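Local atomic coordinates of C.Elegans p53 tumor suppressor-like transcription factor (Caenorhabditis elegans, PDB entry 1T4W), a protein that activates transcription by binding the p53 consensus DNA sequence, promoting germline apoptosis after DNA damage and ensuring proper meiotic chromosome segregation. Residues E28-K34 with I172-V178; R104-H108 with A128-N132. All blocks are in the same frame, centred on the assembly; numbering follows the deposited sequence.

Contact 1. Residues E28-K34 with I172-V178; sequences EKYLWTK and IKQVRIV
The ring of Tyr-30 presents its edge to the side-chain amide of Gln-174, whose NE2 lies near the ring plane, 3.6 Å from Tyr-30 CD2; amide and ring planes stand 75° apart. A water sits over one face of the Trp-32 indole and joins Leu-31 O to Gln-174 NE2. A second water, at the indole edge, accepts from Trp-32 NE1 and also lies at the edge of the Arg-176 guanidinium, where it accepts from NH1; Val-178 CG1 packs over one guanidinium face. These groups decorate a parallel strand pair in the mixed sheet of the p53-like beta-sandwich of the DNA-binding domain. The register sets Tyr-30, Leu-31, Trp-32 and Thr-33 against Gln-174, Val-175, Arg-176 and Ile-177. Leu-31 is held through both of its backbone polar atoms: its N donates to Gln-174 O (2.9 Å) and its O accepts from Arg-176 N (2.8 Å). The face carrying both aromatic rings is covered by helix 181-194, whose Phe-188 meets each of them, while Glu-141 takes Arg-176 NH2 in a salt bridge. On the other face Leu-31 CD2 lies 4.1 Å from Val-175 CG1, and Ile-177 approaches the zinc site, its side chain about 7 Å from that of Cys-139. At Lys-173 the chain turns a corner. With CG anti to the backbone N (chi1 -169°) and a bend at chi2, the lysine runs alongside Tyr-30, and its NZ donates to Tyr-30 OH at 2.8 Å. Glu-28 crosses the same chain, OE1 3.4 Å from Lys-173 CE.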
# COMPACT_ATOMS: atom_id res chain seq x y z
N GLU A 28 0.46 12.32 -7.90
CA GLU A 28 0.86 11.24 -7.02
C GLU A 28 -0.35 10.92 -6.15
O GLU A 28 -1.20 11.78 -5.90
CB GLU A 28 2.05 11.69 -6.19
CG GLU A 28 3.20 12.09 -7.10
CD GLU A 28 4.51 12.21 -6.38
OE1 GLU A 28 4.65 13.12 -5.52
OE2 GLU A 28 5.41 11.40 -6.68
N LYS A 29 -0.44 9.68 -5.68
CA LYS A 29 -1.59 9.24 -4.91
C LYS A 29 -1.46 9.29 -3.41
O LYS A 29 -0.45 8.86 -2.85
CB LYS A 29 -1.97 7.85 -5.38
CG LYS A 29 -2.07 7.81 -6.90
CD LYS A 29 -2.51 6.48 -7.40
CE LYS A 29 -2.67 6.53 -8.92
NZ LYS A 29 -2.96 5.17 -9.39
N TYR A 30 -2.50 9.79 -2.75
CA TYR A 30 -2.53 9.92 -1.29
C TYR A 30 -3.74 9.25 -0.68
O TYR A 30 -4.87 9.41 -1.15
CB TYR A 30 -2.54 11.40 -0.89
CG TYR A 30 -1.28 12.16 -1.27
CD1 TYR A 30 -0.93 12.34 -2.60
CD2 TYR A 30 -0.44 12.68 -0.28
CE1 TYR A 30 0.24 13.02 -2.95
CE2 TYR A 30 0.72 13.37 -0.62
CZ TYR A 30 1.06 13.53 -1.95
OH TYR A 30 2.19 14.23 -2.27
N LEU A 31 -3.50 8.50 0.38
CA LEU A 31 -4.58 7.83 1.09
C LEU A 31 -4.56 8.20 2.58
O LEU A 31 -3.50 8.26 3.21
CB LEU A 31 -4.44 6.30 0.98
CG LEU A 31 -5.32 5.48 1.94
CD1 LEU A 31 -6.77 5.50 1.45
CD2 LEU A 31 -4.81 4.03 2.00
N TRP A 32 -5.74 8.46 3.14
CA TRP A 32 -5.87 8.73 4.57
C TRP A 32 -6.93 7.73 4.98
O TRP A 32 -7.95 7.62 4.30
CB TRP A 32 -6.37 10.15 4.87
CG TRP A 32 -5.46 11.26 4.40
CD1 TRP A 32 -4.52 11.94 5.13
CD2 TRP A 32 -5.41 11.81 3.08
NE1 TRP A 32 -3.90 12.89 4.35
CE2 TRP A 32 -4.43 12.83 3.09
CE3 TRP A 32 -6.10 11.54 1.89
CZ2 TRP A 32 -4.12 13.58 1.95
CZ3 TRP A 32 -5.79 12.28 0.76
CH2 TRP A 32 -4.81 13.29 0.80
N THR A 33 -6.71 7.01 6.07
CA THR A 33 -7.70 6.03 6.55
C THR A 33 -7.54 5.86 8.06
O THR A 33 -6.48 6.17 8.61
CB THR A 33 -7.48 4.64 5.88
OG1 THR A 33 -8.34 3.65 6.46
CG2 THR A 33 -6.03 4.20 6.05
N LYS A 34 -8.59 5.38 8.72
CA LYS A 34 -8.51 5.12 10.16
C LYS A 34 -7.92 3.72 10.26
O LYS A 34 -7.98 2.96 9.29
CB LYS A 34 -9.91 5.06 10.79
CG LYS A 34 -10.73 6.33 10.74
CD LYS A 34 -12.00 6.03 11.46
CE LYS A 34 -12.98 7.17 11.37
NZ LYS A 34 -14.15 6.85 12.24
N ILE A 172 1.26 3.91 -3.64
CA ILE A 172 0.48 5.04 -3.16
C ILE A 172 1.58 5.81 -2.43
O ILE A 172 2.13 5.36 -1.41
CB ILE A 172 -0.60 4.62 -2.20
CG1 ILE A 172 -1.67 3.84 -2.98
CG2 ILE A 172 -1.23 5.89 -1.54
CD1 ILE A 172 -2.76 3.24 -2.12
N LYS A 173 1.93 6.95 -2.99
CA LYS A 173 3.01 7.79 -2.50
C LYS A 173 2.96 8.11 -1.02
O LYS A 173 3.99 8.09 -0.33
CB LYS A 173 3.05 9.06 -3.37
CG LYS A 173 4.27 9.95 -3.18
CD LYS A 173 3.93 11.11 -2.33
CE LYS A 173 5.07 12.14 -2.25
NZ LYS A 173 4.63 13.29 -1.40
N GLN A 174 1.79 8.44 -0.52
CA GLN A 174 1.69 8.69 0.91
C GLN A 174 0.41 8.13 1.48
O GLN A 174 -0.69 8.38 0.97
CB GLN A 174 1.75 10.20 1.24
CG GLN A 174 1.39 10.50 2.70
CD GLN A 174 1.31 11.98 2.99
OE1 GLN A 174 2.32 12.66 2.94
NE2 GLN A 174 0.09 12.50 3.27
N VAL A 175 0.57 7.37 2.56
CA VAL A 175 -0.54 6.79 3.28
C VAL A 175 -0.45 7.31 4.71
O VAL A 175 0.61 7.26 5.36
CB VAL A 175 -0.45 5.25 3.30
CG1 VAL A 175 -1.50 4.69 4.24
CG2 VAL A 175 -0.65 4.69 1.89
N ARG A 176 -1.56 7.85 5.21
CA ARG A 176 -1.57 8.32 6.59
C ARG A 176 -2.70 7.63 7.33
O ARG A 176 -3.81 7.56 6.83
CB ARG A 176 -1.72 9.84 6.66
CG ARG A 176 -0.47 10.60 6.29
CD ARG A 176 -0.61 12.09 6.63
NE ARG A 176 -0.65 12.29 8.08
CZ ARG A 176 -1.19 13.34 8.68
NH1 ARG A 176 -1.75 14.30 7.96
NH2 ARG A 176 -1.15 13.44 10.00
N ILE A 177 -2.39 7.09 8.51
CA ILE A 177 -3.38 6.40 9.32
C ILE A 177 -3.64 7.36 10.48
O ILE A 177 -2.83 7.48 11.40
CB ILE A 177 -2.84 5.03 9.77
CG1 ILE A 177 -2.49 4.18 8.53
CG2 ILE A 177 -3.91 4.30 10.57
CD1 ILE A 177 -1.13 3.56 8.58
N VAL A 178 -4.78 8.03 10.40
CA VAL A 178 -5.15 9.08 11.34
C VAL A 178 -6.55 8.89 11.92
O VAL A 178 -7.27 7.99 11.52
CB VAL A 178 -5.13 10.42 10.62
CG1 VAL A 178 -3.75 10.68 10.05
CG2 VAL A 178 -6.16 10.39 9.46
O HOH W 1 1.47 7.58 -6.20
O HOH W 2 -1.84 10.71 2.87
O HOH W 3 -2.02 14.86 5.25

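Contact 2. Residues R104-H108 with A128-N132; sequences RNSEH and AVQAN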
# COMPACT_ATOMS: atom_id res chain seq x y z
N ARG A 104 -7.32 -8.78 3.36
CA ARG A 104 -8.58 -9.49 3.55
C ARG A 104 -9.42 -9.42 2.28
O ARG A 104 -9.22 -8.55 1.42
CB ARG A 104 -9.37 -8.86 4.72
CG ARG A 104 -8.62 -8.83 6.06
CD ARG A 104 -8.43 -10.23 6.64
NE ARG A 104 -9.71 -10.86 7.00
CZ ARG A 104 -10.36 -10.65 8.14
NH1 ARG A 104 -9.87 -9.82 9.05
NH2 ARG A 104 -11.51 -11.27 8.37
N ASN A 105 -10.37 -10.34 2.18
CA ASN A 105 -11.26 -10.43 1.03
C ASN A 105 -10.45 -10.38 -0.25
O ASN A 105 -10.81 -9.69 -1.20
CB ASN A 105 -12.28 -9.28 1.05
CG ASN A 105 -13.14 -9.32 2.29
OD1 ASN A 105 -13.76 -10.34 2.59
ND2 ASN A 105 -13.17 -8.22 3.04
N SER A 106 -9.36 -11.14 -0.28
CA SER A 106 -8.51 -11.18 -1.45
C SER A 106 -9.08 -12.17 -2.43
O SER A 106 -9.35 -13.33 -2.07
CB SER A 106 -7.09 -11.63 -1.08
OG SER A 106 -6.28 -11.70 -2.24
N GLU A 107 -9.26 -11.71 -3.67
CA GLU A 107 -9.78 -12.58 -4.71
C GLU A 107 -8.69 -13.61 -5.04
O GLU A 107 -8.98 -14.73 -5.43
CB GLU A 107 -10.15 -11.78 -5.96
CG GLU A 107 -8.94 -11.14 -6.64
CD GLU A 107 -9.23 -10.66 -8.05
OE1 GLU A 107 -9.86 -11.42 -8.83
OE2 GLU A 107 -8.82 -9.54 -8.40
N HIS A 108 -7.43 -13.22 -4.86
CA HIS A 108 -6.30 -14.10 -5.13
C HIS A 108 -5.75 -14.82 -3.92
O HIS A 108 -5.81 -14.31 -2.79
CB HIS A 108 -5.17 -13.31 -5.79
CG HIS A 108 -5.50 -12.84 -7.17
ND1 HIS A 108 -5.77 -13.71 -8.20
CD2 HIS A 108 -5.59 -11.59 -7.70
CE1 HIS A 108 -6.00 -13.03 -9.31
NE2 HIS A 108 -5.90 -11.74 -9.03
N ALA A 128 -3.94 -13.08 -15.72
CA ALA A 128 -4.55 -12.19 -14.74
C ALA A 128 -4.05 -10.77 -15.02
O ALA A 128 -2.87 -10.57 -15.32
CB ALA A 128 -4.19 -12.63 -13.31
N VAL A 129 -4.93 -9.78 -14.95
CA VAL A 129 -4.53 -8.40 -15.22
C VAL A 129 -5.03 -7.45 -14.12
O VAL A 129 -4.95 -6.23 -14.25
CB VAL A 129 -5.06 -7.90 -16.58
CG1 VAL A 129 -4.42 -8.71 -17.73
CG2 VAL A 129 -6.59 -8.05 -16.62
N GLN A 130 -5.56 -8.01 -13.05
CA GLN A 130 -6.05 -7.17 -11.95
C GLN A 130 -6.02 -7.95 -10.66
O GLN A 130 -6.07 -9.17 -10.65
CB GLN A 130 -7.49 -6.70 -12.23
CG GLN A 130 -8.02 -5.65 -11.22
CD GLN A 130 -9.30 -4.97 -11.71
OE1 GLN A 130 -9.43 -4.69 -12.89
NE2 GLN A 130 -10.23 -4.67 -10.80
N ALA A 131 -5.89 -7.23 -9.56
CA ALA A 131 -5.93 -7.91 -8.28
C ALA A 131 -6.74 -7.01 -7.37
O ALA A 131 -6.44 -5.82 -7.24
CB ALA A 131 -4.53 -8.11 -7.72
N ASN A 132 -7.75 -7.59 -6.75
CA ASN A 132 -8.61 -6.89 -5.81
C ASN A 132 -8.46 -7.48 -4.42
O ASN A 132 -8.30 -8.69 -4.25
CB ASN A 132 -10.07 -7.00 -6.24
CG ASN A 132 -10.32 -6.38 -7.59
OD1 ASN A 132 -9.80 -5.31 -7.90
ND2 ASN A 132 -11.12 -7.04 -8.42
O HOH W 4 -6.27 -10.45 -4.51
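This is a loop-to-strand contact, in which Glu-107 and His-108 of the connection between strands 101-104 and 109-113 dock on the start of strand 130-137, away from the zinc site. The two strands joined by the loop belong to different sheets, so the polar grip lies where the chain passes from one sheet to the other. Glu-107 binds Asn-132 twice. Its N donates to Asn-132 O over 3.2 Å and almost straight (173°), and its OE2 accepts from Asn-132 N at 2.8 Å through the anti lone pair. With CG between the backbone N and the carbonyl carbon (chi1 65°) and the chain extended beyond it, the carboxylate reaches Asn-132 N. Its plane lies only 7° from that of the Asn-132 amide, whose OD1 takes NE2 of Gln-130. Glu-107 CG also sits over the rim of one face of the His-108 ring. The ring edge meets strand 130-137: NE2 donates to Gln-130 O at 3.0 Å, with the oxygen almost exactly in the ring plane, and CD2 rests 3.6 Å from Ala-131 CB. A water hydrogen-bonds to Ser-106 OG, His-108 N and Asn-132 O, giving that carbonyl a second donor. Bonding to Gln-130 O places a hydrogen on His-108 NE2 and, with the close Ala-131 methyl, would limit rotation of the ring, while a carboxylate oxygen fills the acceptor role of a backbone carbonyl.

From the N terminus the chain first lays down residues 28-34, whose partner 172-178 arrives only after 137 intervening residues; contact 1 therefore closes a loop that holds most of the beta-sandwich and all four zinc ligands. Within it, contact 2 closes a much shorter loop, in which strands 109-113 and 119-123 fill part of the 19 residues between 104-108 and 128-132. The two are nested and do not cross. Cys-85 and His-88 precede the inner loop, Cys-139 and Cys-143 follow it. Contact 1 joins two strands within the mixed sheet, whereas contact 2 ties an intersheet connection to the antiparallel sheet. Their centres lie 21 Å apart, on opposite sides of the chain's centre.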